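Local coordinates for sensor protein (Vibrio cholerae, PDB 3BY9) that serves as the periplasmic sensor domain of the histidine kinase DctB, binding C4-dicarboxylates such as succinate for a two-component regulatory system, at residues N10-Q15 / V254-I259; S87-W90 / R94-I97; Y108-I111 / K115-Y118. All coordinates share one frame; numbering follows the deposited sequence.

How the contacts relate
The three contacts share no helix or strand. Contact 1 is buried. It joins the N-terminal helix 5-27 to strand 250-257 of the four-stranded sheet. Contacts 2 and 3 are partly buried and belong to the five-stranded sheet: contact 2 lies in the loop that follows outer strand 84-87, and contact 3 joins helix 105-110 to outer strand 116-121. Their centres are about 20 Å apart, against about 42 Å between the centres of contacts 1 and 2. Chemistry follows place. Contact 1 is apolar packing on an imidazole, with a calcium ion at the end of its strand. Contact 2 turns on one asparagine amide. Contact 3 is a pair of serine hydroxyls. Both of the latter lie near succinate-binding residues.

Contact 1 of 3, residues N10-Q15 / V254-I259; sequences NEHQSQ and VLSPKI. With CA (calcium ion), chain D.
Val-254 presses one methyl onto the flat face of the His-12 imidazole. CG1 lies 3.6 Å from the centroid of the His-12 ring and 17° off its normal, a CH-pi contact. The methyl sits a little toward the rim, and its nearest ring atom is CG of His-12. The ring gets there because its CG stands beside the backbone N (chi1 -89°), which carries it from the helix to the strand. Its far nitrogen, NE2, makes a weak hydrogen bond to the carbonyl of Ile-239 on the neighbouring strand.

The second methyl of Val-254 meets two polar groups. CG2 is 3.8 Å from ND1 of His-12 and 3.9 Å from OE1 of Gln-15. It is anti to the backbone N of Val-254 and touches both the imidazole and the Gln-15 amide. Gln-15 reaches it with a chain extended beyond CG (chi2 -180°) and crosses the valine at about a right angle. OE1 of Gln-15 is hydrogen-bonded to OG of Ser-164. Further along the strand, CB of Ser-256 comes 3.7 Å from CE1 of His-12.

Past the strand, the carbonyl oxygen of Lys-258 binds a calcium ion at 2.5 Å. OD1 of Asp-237 and four waters are its other ligands. The Lys-258 ammonium points to a salt bridge with Glu-225.

Helix segment 10-15 and strand segment 254-257 run roughly antiparallel, at 145°. This is a long N-terminal helix laid against an antiparallel sheet, as in the membrane-proximal PAS-like domain of DctB-type sensors.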
ATOM      1  N   ASN A  10       3.948  13.971 -23.977  1.00 10.28           N
ATOM      2  CA  ASN A  10       2.495  13.939 -24.181  1.00 12.98           C
ATOM      3  C   ASN A  10       1.986  12.531 -23.977  1.00 12.70           C
ATOM      4  O   ASN A  10       0.918  12.334 -23.364  1.00 14.69           O
ATOM      5  CB  ASN A  10       2.148  14.435 -25.592  1.00 13.33           C
ATOM      6  CG  ASN A  10       2.405  15.939 -25.757  1.00 15.38           C
ATOM      7  OD1 ASN A  10       2.618  16.670 -24.775  1.00 13.81           O
ATOM      8  ND2 ASN A  10       2.379  16.406 -26.993  1.00 15.07           N
ATOM      9  N   GLU A  11       2.710  11.550 -24.503  1.00 13.00           N
ATOM     10  CA  GLU A  11       2.323  10.136 -24.355  1.00 11.84           C
ATOM     11  C   GLU A  11       2.402   9.741 -22.884  1.00 13.68           C
ATOM     12  O   GLU A  11       1.563   8.996 -22.385  1.00 14.35           O
ATOM     13  CB  GLU A  11       3.256   9.237 -25.182  1.00 16.09           C
ATOM     14  CG  GLU A  11       3.007   7.716 -25.001  1.00 16.27           C
ATOM     15  CD  GLU A  11       1.548   7.258 -25.262  1.00 25.72           C
ATOM     16  OE1 GLU A  11       0.718   7.976 -25.870  1.00 26.33           O
ATOM     17  OE2 GLU A  11       1.225   6.124 -24.852  1.00 32.25           O
ATOM     18  N   HIS A  12       3.398  10.256 -22.181  1.00 10.55           N
ATOM     19  CA  HIS A  12       3.501   9.957 -20.752  1.00 10.10           C
ATOM     20  C   HIS A  12       2.213  10.390 -20.054  1.00 13.00           C
ATOM     21  O   HIS A  12       1.727   9.711 -19.141  1.00 11.20           O
ATOM     22  CB  HIS A  12       4.620  10.760 -20.123  1.00 11.35           C
ATOM     23  CG  HIS A  12       5.973  10.126 -20.147  1.00 11.19           C
ATOM     24  ND1 HIS A  12       6.290   8.940 -20.803  1.00 14.16           N
ATOM     25  CD2 HIS A  12       7.112  10.538 -19.545  1.00  6.76           C
ATOM     26  CE1 HIS A  12       7.568   8.668 -20.586  1.00  7.27           C
ATOM     27  NE2 HIS A  12       8.081   9.614 -19.826  1.00 15.95           N
ATOM     28  N   GLN A  13       1.694  11.570 -20.411  1.00 12.68           N
ATOM     29  CA  GLN A  13       0.469  12.044 -19.764  1.00 13.52           C
ATOM     30  C   GLN A  13      -0.679  11.069 -19.988  1.00 12.29           C
ATOM     31  O   GLN A  13      -1.486  10.833 -19.096  1.00 12.74           O
ATOM     32  CB  GLN A  13       0.080  13.449 -20.259  1.00  9.96           C
ATOM     33  CG  GLN A  13       0.976  14.558 -19.682  1.00 13.24           C
ATOM     34  CD  GLN A  13       0.935  14.573 -18.165  1.00 14.08           C
ATOM     35  OE1 GLN A  13      -0.132  14.739 -17.583  1.00 14.68           O
ATOM     36  NE2 GLN A  13       2.082  14.393 -17.520  1.00 12.85           N
ATOM     37  N   SER A  14      -0.752  10.484 -21.181  0.50 11.41           N
ATOM     38  CA  SER A  14      -1.814   9.532 -21.460  0.50 11.95           C
ATOM     39  C   SER A  14      -1.591   8.226 -20.697  0.50 13.26           C
ATOM     40  O   SER A  14      -2.549   7.587 -20.226  0.50 14.27           O
ATOM     41  CB  SER A  14      -1.888   9.273 -22.959  0.50 13.74           C
ATOM     42  OG  SER A  14      -2.424  10.412 -23.614  0.50 11.62           O
ATOM     43  N   GLN A  15      -0.335   7.802 -20.595  1.00 11.90           N
ATOM     44  CA  GLN A  15      -0.044   6.587 -19.835  1.00 12.18           C
ATOM     45  C   GLN A  15      -0.413   6.785 -18.387  1.00 13.67           C
ATOM     46  O   GLN A  15      -0.981   5.875 -17.770  1.00 13.17           O
ATOM     47  CB  GLN A  15       1.429   6.232 -19.901  1.00 12.09           C
ATOM     48  CG  GLN A  15       1.875   5.823 -21.305  1.00 12.48           C
ATOM     49  CD  GLN A  15       3.351   5.484 -21.284  1.00 14.68           C
ATOM     50  OE1 GLN A  15       3.757   4.381 -20.877  1.00 17.61           O
ATOM     51  NE2 GLN A  15       4.158   6.433 -21.671  1.00 12.30           N
ATOM     52  N   VAL A 254       6.249   7.543 -14.607  1.00  8.52           N
ATOM     53  CA  VAL A 254       6.554   6.723 -15.786  1.00 12.28           C
ATOM     54  C   VAL A 254       7.954   7.153 -16.244  1.00 11.62           C
ATOM     55  O   VAL A 254       8.278   8.354 -16.313  1.00 10.49           O
ATOM     56  CB  VAL A 254       5.475   6.899 -16.895  1.00 10.84           C
ATOM     57  CG1 VAL A 254       5.239   8.364 -17.248  1.00 13.33           C
ATOM     58  CG2 VAL A 254       5.920   6.159 -18.187  1.00  9.98           C
ATOM     59  N   LEU A 255       8.806   6.151 -16.505  1.00  8.53           N
ATOM     60  CA  LEU A 255      10.208   6.393 -16.871  1.00  8.18           C
ATOM     61  C   LEU A 255      10.498   5.829 -18.248  1.00 12.24           C
ATOM     62  O   LEU A 255      10.167   4.674 -18.509  1.00 11.53           O
ATOM     63  CB  LEU A 255      11.146   5.661 -15.923  1.00  9.64           C
ATOM     64  CG  LEU A 255      11.386   6.155 -14.508  1.00 12.25           C
ATOM     65  CD1 LEU A 255      10.069   6.066 -13.765  1.00 19.22           C
ATOM     66  CD2 LEU A 255      12.409   5.271 -13.797  1.00 15.83           C
ATOM     67  N   SER A 256      11.066   6.658 -19.119  1.00  9.29           N
ATOM     68  CA  SER A 256      11.469   6.237 -20.486  1.00 11.38           C
ATOM     69  C   SER A 256      12.953   6.519 -20.633  1.00 13.66           C
ATOM     70  O   SER A 256      13.430   7.607 -20.318  1.00 11.49           O
ATOM     71  CB  SER A 256      10.707   7.050 -21.563  1.00 10.71           C
ATOM     72  OG  SER A 256       9.334   6.678 -21.655  1.00 12.47           O
ATOM     73  N   PRO A 257      13.738   5.526 -21.089  1.00 13.16           N
ATOM     74  CA  PRO A 257      15.183   5.750 -21.254  1.00 15.89           C
ATOM     75  C   PRO A 257      15.419   6.961 -22.146  1.00 17.86           C
ATOM     76  O   PRO A 257      14.780   7.115 -23.195  1.00 18.65           O
ATOM     77  CB  PRO A 257      15.654   4.461 -21.954  1.00 20.43           C
ATOM     78  CG  PRO A 257      14.720   3.412 -21.385  1.00 23.78           C
ATOM     79  CD  PRO A 257      13.358   4.124 -21.400  1.00 18.04           C
ATOM     80  N   LYS A 258      16.378   7.807 -21.759  1.00 15.88           N
ATOM     81  CA  LYS A 258      16.681   9.000 -22.545  1.00 16.00           C
ATOM     82  C   LYS A 258      17.671   8.598 -23.621  1.00 23.06           C
ATOM     83  O   LYS A 258      18.778   8.214 -23.283  1.00 20.74           O
ATOM     84  CB  LYS A 258      17.304  10.075 -21.657  1.00 18.97           C
ATOM     85  CG  LYS A 258      17.562  11.389 -22.421  1.00 22.71           C
ATOM     86  CD  LYS A 258      18.094  12.460 -21.485  1.00 26.33           C
ATOM     87  CE  LYS A 258      18.404  13.741 -22.250  1.00 32.53           C
ATOM     88  NZ  LYS A 258      19.218  14.622 -21.379  1.00 32.62           N
ATOM     89  N   ILE A 259      17.225   8.716 -24.872  1.00 29.56           N
ATOM     90  CA  ILE A 259      17.931   8.382 -26.107  1.00 42.88           C
ATOM     91  C   ILE A 259      17.981   6.865 -26.254  1.00 49.24           C
ATOM     92  O   ILE A 259      19.067   6.248 -26.175  1.00 56.95           O
ATOM     93  CB  ILE A 259      19.337   9.036 -26.173  1.00 44.92           C
ATOM     94  CG1 ILE A 259      19.189  10.551 -26.348  1.00 49.03           C
ATOM     95  CG2 ILE A 259      20.120   8.502 -27.366  1.00 49.12           C
ATOM     96  CD1 ILE A 259      20.518  11.320 -26.326  1.00 46.12           C
TER
HETATM   97 CA    CA D   2      20.897   7.538 -22.256  1.00 21.77          CA
HETATM   98  O   HOH W   1      21.471   9.896 -22.461  1.00 24.72           O
HETATM   99  O   HOH W   2      19.483   5.792 -20.833  1.00 22.72           O
HETATM  100  O   HOH W   3      20.962   5.152 -23.146  1.00 29.93           O
HETATM  101  O   HOH W   4      23.097   7.125 -21.404  1.00 25.45           O

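Contact 2 of 3, residues S87-W90 / R94-I97; sequences SSNW and RSFI
Trp-90 and Ser-95 bring the backbones closest, with their CA atoms 4.9 Å apart; a type I beta turn from Ser-87 to Trp-90 places the first segment against the loop 94-97. Asn-89 carries the contact. Its CG stands between its backbone N and carbonyl carbon (chi1 54°), which brings the amide to N and the ring of Phe-96. OD1 accepts from N of Phe-96 at 2.9 Å, with an N-H...O angle of 161°. It also accepts from OG of Ser-87 at 2.6 Å. The two donors come from opposite faces of the amide plane, so the oxygen is gripped from both sides. The other end of the amide, ND2, stands 3.1 Å above the centre of the Phe-96 ring, with the planes 66° apart. ND2 is also hydrogen-bonded to Asp-74.

Ser-95 forms an ST turn, its OG accepting from N of Ile-97. The same hydroxyl meets a water that donates to O of Trp-90. These turns lie in the long loop between strand 84-87 and helix 105-110, beside the succinate site of the PAS-like domain: the Phe-96 side chain is about 4 Å from that of Thr-124, a succinate-binding residue.

Asp-74 also takes a salt bridge from Arg-94, whose guanidinium turns one face to CB of Asn-89. Ile-97 adds the apolar part. Its CD1 touches CB of Ser-87 at 3.8 Å, and its CG1 packs on CB of Trp-90 at 4.0 Å. NE1 of Trp-90 bonds to Glu-64.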
ATOM      1  N   SER A  87     -10.197 -13.473  12.058  1.00  6.76           N
ATOM      2  CA  SER A  87      -9.541 -13.136  10.813  1.00  8.74           C
ATOM      3  C   SER A  87      -9.828 -14.166   9.723  1.00 10.42           C
ATOM      4  O   SER A  87      -9.991 -15.344  10.003  1.00 10.33           O
ATOM      5  CB  SER A  87      -8.020 -13.140  11.058  1.00 10.65           C
ATOM      6  OG  SER A  87      -7.304 -12.841   9.847  1.00  9.60           O
ATOM      7  N   SER A  88      -9.871 -13.717   8.477  1.00  7.71           N
ATOM      8  CA  SER A  88     -10.079 -14.638   7.366  1.00  9.21           C
ATOM      9  C   SER A  88      -8.949 -15.650   7.256  1.00 10.60           C
ATOM     10  O   SER A  88      -9.147 -16.732   6.656  1.00 11.42           O
ATOM     11  CB  SER A  88     -10.160 -13.818   6.056  1.00  8.12           C
ATOM     12  OG  SER A  88      -8.926 -13.129   5.849  1.00  8.95           O
ATOM     13  N   ASN A  89      -7.762 -15.331   7.804  1.00  8.64           N
ATOM     14  CA  ASN A  89      -6.621 -16.264   7.689  1.00  9.65           C
ATOM     15  C   ASN A  89      -6.378 -17.117   8.929  1.00  9.98           C
ATOM     16  O   ASN A  89      -5.291 -17.673   9.122  1.00 10.90           O
ATOM     17  CB  ASN A  89      -5.333 -15.483   7.312  1.00  8.93           C
ATOM     18  CG  ASN A  89      -5.023 -14.322   8.272  1.00 11.63           C
ATOM     19  OD1 ASN A  89      -5.247 -14.440   9.460  1.00  9.77           O
ATOM     20  ND2 ASN A  89      -4.519 -13.210   7.744  1.00 10.44           N
ATOM     21  N   TRP A  90      -7.442 -17.259   9.738  1.00 10.72           N
ATOM     22  CA  TRP A  90      -7.366 -17.976  10.997  1.00  9.87           C
ATOM     23  C   TRP A  90      -6.865 -19.419  10.836  1.00 13.20           C
ATOM     24  O   TRP A  90      -6.265 -19.955  11.775  1.00 14.18           O
ATOM     25  CB  TRP A  90      -8.734 -18.021  11.671  1.00 14.30           C
ATOM     26  CG  TRP A  90      -9.725 -18.855  10.927  1.00 12.85           C
ATOM     27  CD1 TRP A  90     -10.487 -18.493   9.869  1.00 10.45           C
ATOM     28  CD2 TRP A  90     -10.018 -20.235  11.201  1.00 13.83           C
ATOM     29  NE1 TRP A  90     -11.274 -19.567   9.460  1.00 13.98           N
ATOM     30  CE2 TRP A  90     -10.982 -20.646  10.265  1.00 13.87           C
ATOM     31  CE3 TRP A  90      -9.542 -21.149  12.147  1.00 17.57           C
ATOM     32  CZ2 TRP A  90     -11.493 -21.947  10.241  1.00 18.84           C
ATOM     33  CZ3 TRP A  90     -10.057 -22.470  12.123  1.00 18.11           C
ATOM     34  CH2 TRP A  90     -11.015 -22.832  11.180  1.00 16.75           C
ATOM     35  N   ARG A  94      -0.195 -18.019   7.774  1.00 12.55           N
ATOM     36  CA  ARG A  94       0.011 -16.587   8.107  1.00 10.99           C
ATOM     37  C   ARG A  94      -0.996 -16.014   9.093  1.00 15.19           C
ATOM     38  O   ARG A  94      -1.047 -14.807   9.247  1.00 15.01           O
ATOM     39  CB  ARG A  94       0.011 -15.707   6.851  1.00 13.32           C
ATOM     40  CG  ARG A  94      -1.357 -15.510   6.174  1.00 12.73           C
ATOM     41  CD  ARG A  94      -1.212 -14.599   4.949  1.00 12.91           C
ATOM     42  NE  ARG A  94      -2.453 -14.359   4.198  1.00 12.73           N
ATOM     43  CZ  ARG A  94      -2.922 -15.124   3.219  1.00 20.57           C
ATOM     44  NH1 ARG A  94      -2.272 -16.245   2.837  1.00 17.76           N
ATOM     45  NH2 ARG A  94      -4.015 -14.745   2.561  1.00 18.12           N
ATOM     46  N   SER A  95      -1.765 -16.863   9.760  1.00 12.99           N
ATOM     47  CA  SER A  95      -2.760 -16.340  10.704  1.00 10.02           C
ATOM     48  C   SER A  95      -2.335 -15.129  11.501  1.00 11.98           C
ATOM     49  O   SER A  95      -1.279 -15.122  12.136  1.00 12.63           O
ATOM     50  CB  SER A  95      -3.199 -17.393  11.705  1.00 11.69           C
ATOM     51  OG  SER A  95      -4.250 -16.885  12.556  1.00 12.72           O
ATOM     52  N   PHE A  96      -3.206 -14.115  11.483  1.00  9.63           N
ATOM     53  CA  PHE A  96      -2.938 -12.899  12.223  1.00  9.69           C
ATOM     54  C   PHE A  96      -3.552 -12.988  13.608  1.00 10.57           C
ATOM     55  O   PHE A  96      -3.379 -12.044  14.408  1.00  9.46           O
ATOM     56  CB  PHE A  96      -3.604 -11.699  11.523  1.00 11.74           C
ATOM     57  CG  PHE A  96      -3.041 -11.343  10.168  1.00 10.90           C
ATOM     58  CD1 PHE A  96      -1.958 -12.025   9.594  1.00 11.80           C
ATOM     59  CD2 PHE A  96      -3.658 -10.312   9.429  1.00  8.21           C
ATOM     60  CE1 PHE A  96      -1.508 -11.706   8.319  1.00  9.67           C
ATOM     61  CE2 PHE A  96      -3.224  -9.980   8.143  1.00  8.86           C
ATOM     62  CZ  PHE A  96      -2.152 -10.676   7.574  1.00  8.35           C
ATOM     63  N   ILE A  97      -4.252 -14.079  13.925  1.00  9.43           N
ATOM     64  CA  ILE A  97      -4.936 -14.164  15.232  1.00  9.91           C
ATOM     65  C   ILE A  97      -3.948 -14.018  16.406  1.00 10.42           C
ATOM     66  O   ILE A  97      -2.899 -14.678  16.434  1.00 14.20           O
ATOM     67  CB  ILE A  97      -5.675 -15.510  15.387  1.00 11.58           C
ATOM     68  CG1 ILE A  97      -6.737 -15.673  14.291  1.00 16.99           C
ATOM     69  CG2 ILE A  97      -6.348 -15.595  16.779  1.00 14.19           C
ATOM     70  CD1 ILE A  97      -7.946 -14.879  14.452  1.00 16.03           C
TER
HETATM   71  O   HOH W   5      -4.992 -18.946  14.098  1.00 29.21           O

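Contact 3 of 3, residues Y108-I111 / K115-Y118; sequences YLSI and KSQY
Lys-115 meets Ser-110 through its backbone. Their CA atoms are 5.6 Å apart, the shortest such spacing between the two segments. OG of Ser-110 lies 3.9 Å from C of Lys-115. The lysine side chain itself starts away from the helix and touches Tyr-134 of the next strand.

Ser-116 comes next and makes most of the contact. Its OG is 2.8 Å from OG of Ser-110. The two hydroxyls are close enough to bond, but the proton of Ser-116 can also go to the carbonyl of Tyr-106, so its choice is not settled. The torsion of Ser-116 matters here: its OG stands between the backbone N and the carbonyl carbon (chi1 67°), turned to the end of the helix. OG of Ser-110 stands beside its own backbone N (chi1 -72°) and meets it. CB of Ser-116 adds an apolar touch, 3.8 Å from CB of Leu-109. Its backbone pairs with Ala-133 in the sheet.

Gln-117 points away from the helix, and its NE2 bonds to the hydroxyl of Tyr-130. Tyr-118 starts toward the helical side, and its side chain touches Pro-105 and Tyr-106 near the start of helix 105-110.

The hydroxyl of Ser-110 has another partner, the carbonyl of Gln-114, in the turn between helix and strand. Two serine hydroxyls are thus gathered with the carbonyls of Gln-114 and Tyr-106. Both hydroxyls can satisfy polar backbone atoms in a short helix-to-strand link. Since Tyr-106 binds succinate in a structure of this protein, the chemistry implies that the edge strand 116-121 is tied by a small polar network to the backbone of a ligand-binding residue.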
ATOM      1  N   TYR A 108      -4.139   2.904  14.508  1.00  6.71           N
ATOM      2  CA  TYR A 108      -4.066   4.143  15.317  1.00  8.59           C
ATOM      3  C   TYR A 108      -5.074   5.168  14.828  1.00  7.21           C
ATOM      4  O   TYR A 108      -5.799   5.816  15.647  1.00 11.40           O
ATOM      5  CB  TYR A 108      -2.636   4.719  15.173  1.00  7.50           C
ATOM      6  CG  TYR A 108      -2.397   6.044  15.875  1.00  8.21           C
ATOM      7  CD1 TYR A 108      -2.402   6.139  17.273  1.00 10.37           C
ATOM      8  CD2 TYR A 108      -2.101   7.174  15.143  1.00  7.96           C
ATOM      9  CE1 TYR A 108      -2.117   7.350  17.921  1.00  9.62           C
ATOM     10  CE2 TYR A 108      -1.808   8.405  15.762  1.00  9.82           C
ATOM     11  CZ  TYR A 108      -1.818   8.482  17.150  1.00 10.81           C
ATOM     12  OH  TYR A 108      -1.534   9.703  17.757  1.00  9.29           O
ATOM     13  N   LEU A 109      -5.137   5.339  13.500  1.00  8.42           N
ATOM     14  CA  LEU A 109      -6.068   6.340  12.970  1.00  8.45           C
ATOM     15  C   LEU A 109      -7.513   5.887  13.015  1.00 10.64           C
ATOM     16  O   LEU A 109      -8.412   6.675  13.331  1.00 12.79           O
ATOM     17  CB  LEU A 109      -5.741   6.705  11.534  1.00  9.48           C
ATOM     18  CG  LEU A 109      -4.284   7.222  11.355  1.00 11.99           C
ATOM     19  CD1 LEU A 109      -3.945   7.380   9.859  1.00 18.00           C
ATOM     20  CD2 LEU A 109      -4.109   8.557  12.121  1.00 14.83           C
ATOM     21  N   SER A 110      -7.776   4.609  12.747  1.00  8.39           N
ATOM     22  CA  SER A 110      -9.185   4.222  12.746  1.00  9.23           C
ATOM     23  C   SER A 110      -9.798   3.981  14.118  1.00  9.36           C
ATOM     24  O   SER A 110     -11.036   4.071  14.268  1.00 11.93           O
ATOM     25  CB  SER A 110      -9.392   2.979  11.857  1.00 11.62           C
ATOM     26  OG  SER A 110      -9.254   3.353  10.486  1.00 12.29           O
ATOM     27  N   ILE A 111      -8.977   3.685  15.125  1.00  7.25           N
ATOM     28  CA  ILE A 111      -9.560   3.461  16.444  1.00 10.57           C
ATOM     29  C   ILE A 111     -10.001   4.832  16.969  1.00 11.14           C
ATOM     30  O   ILE A 111     -10.773   4.918  17.932  1.00 12.36           O
ATOM     31  CB  ILE A 111      -8.572   2.734  17.410  1.00  7.93           C
ATOM     32  CG1 ILE A 111      -9.344   2.157  18.615  1.00  8.10           C
ATOM     33  CG2 ILE A 111      -7.390   3.652  17.836  1.00  8.26           C
ATOM     34  CD1 ILE A 111     -10.239   0.923  18.282  1.00  8.91           C
ATOM     35  N   LYS A 115     -12.162   6.548   8.931  1.00 11.36           N
ATOM     36  CA  LYS A 115     -11.763   5.531   7.963  1.00  8.45           C
ATOM     37  C   LYS A 115     -10.288   5.885   7.750  1.00 10.86           C
ATOM     38  O   LYS A 115      -9.893   7.044   7.897  1.00 13.67           O
ATOM     39  CB  LYS A 115     -12.521   5.670   6.637  1.00 13.94           C
ATOM     40  CG  LYS A 115     -12.427   6.989   5.954  1.00 26.25           C
ATOM     41  CD  LYS A 115     -13.339   6.994   4.718  1.00 31.36           C
ATOM     42  CE  LYS A 115     -13.223   8.317   3.966  1.00 41.95           C
ATOM     43  NZ  LYS A 115     -11.803   8.599   3.546  1.00 47.52           N
ATOM     44  N   SER A 116      -9.448   4.900   7.440  1.00  8.62           N
ATOM     45  CA  SER A 116      -8.068   5.221   7.153  1.00  9.16           C
ATOM     46  C   SER A 116      -7.591   4.255   6.093  1.00 11.39           C
ATOM     47  O   SER A 116      -8.249   3.247   5.798  1.00 12.15           O
ATOM     48  CB  SER A 116      -7.172   5.106   8.415  1.00 12.67           C
ATOM     49  OG  SER A 116      -7.084   3.766   8.841  1.00 13.06           O
ATOM     50  N   GLN A 117      -6.475   4.614   5.449  1.00  9.62           N
ATOM     51  CA  GLN A 117      -5.892   3.717   4.454  1.00  8.44           C
ATOM     52  C   GLN A 117      -4.381   3.794   4.598  1.00 10.72           C
ATOM     53  O   GLN A 117      -3.834   4.799   5.100  1.00 12.52           O
ATOM     54  CB  GLN A 117      -6.348   4.077   3.044  1.00 14.00           C
ATOM     55  CG  GLN A 117      -6.038   5.505   2.635  1.00 14.22           C
ATOM     56  CD  GLN A 117      -6.853   5.882   1.391  1.00 19.25           C
ATOM     57  OE1 GLN A 117      -7.808   6.687   1.444  1.00 26.19           O
ATOM     58  NE2 GLN A 117      -6.513   5.266   0.282  1.00 15.01           N
ATOM     59  N   TYR A 118      -3.678   2.746   4.135  1.00  8.50           N
ATOM     60  CA  TYR A 118      -2.239   2.706   4.363  1.00  9.15           C
ATOM     61  C   TYR A 118      -1.628   1.659   3.451  1.00  9.95           C
ATOM     62  O   TYR A 118      -2.334   0.816   2.946  1.00 13.09           O
ATOM     63  CB  TYR A 118      -2.004   2.235   5.813  1.00 10.14           C
ATOM     64  CG  TYR A 118      -0.568   2.371   6.322  1.00 11.55           C
ATOM     65  CD1 TYR A 118       0.051   3.649   6.400  1.00 12.48           C
ATOM     66  CD2 TYR A 118       0.131   1.260   6.783  1.00 12.21           C
ATOM     67  CE1 TYR A 118       1.330   3.792   6.919  1.00 11.83           C
ATOM     68  CE2 TYR A 118       1.425   1.382   7.324  1.00 11.15           C
ATOM     69  CZ  TYR A 118       2.004   2.660   7.383  1.00 13.00           C
ATOM     70  OH  TYR A 118       3.238   2.790   7.968  1.00 12.81           O
TER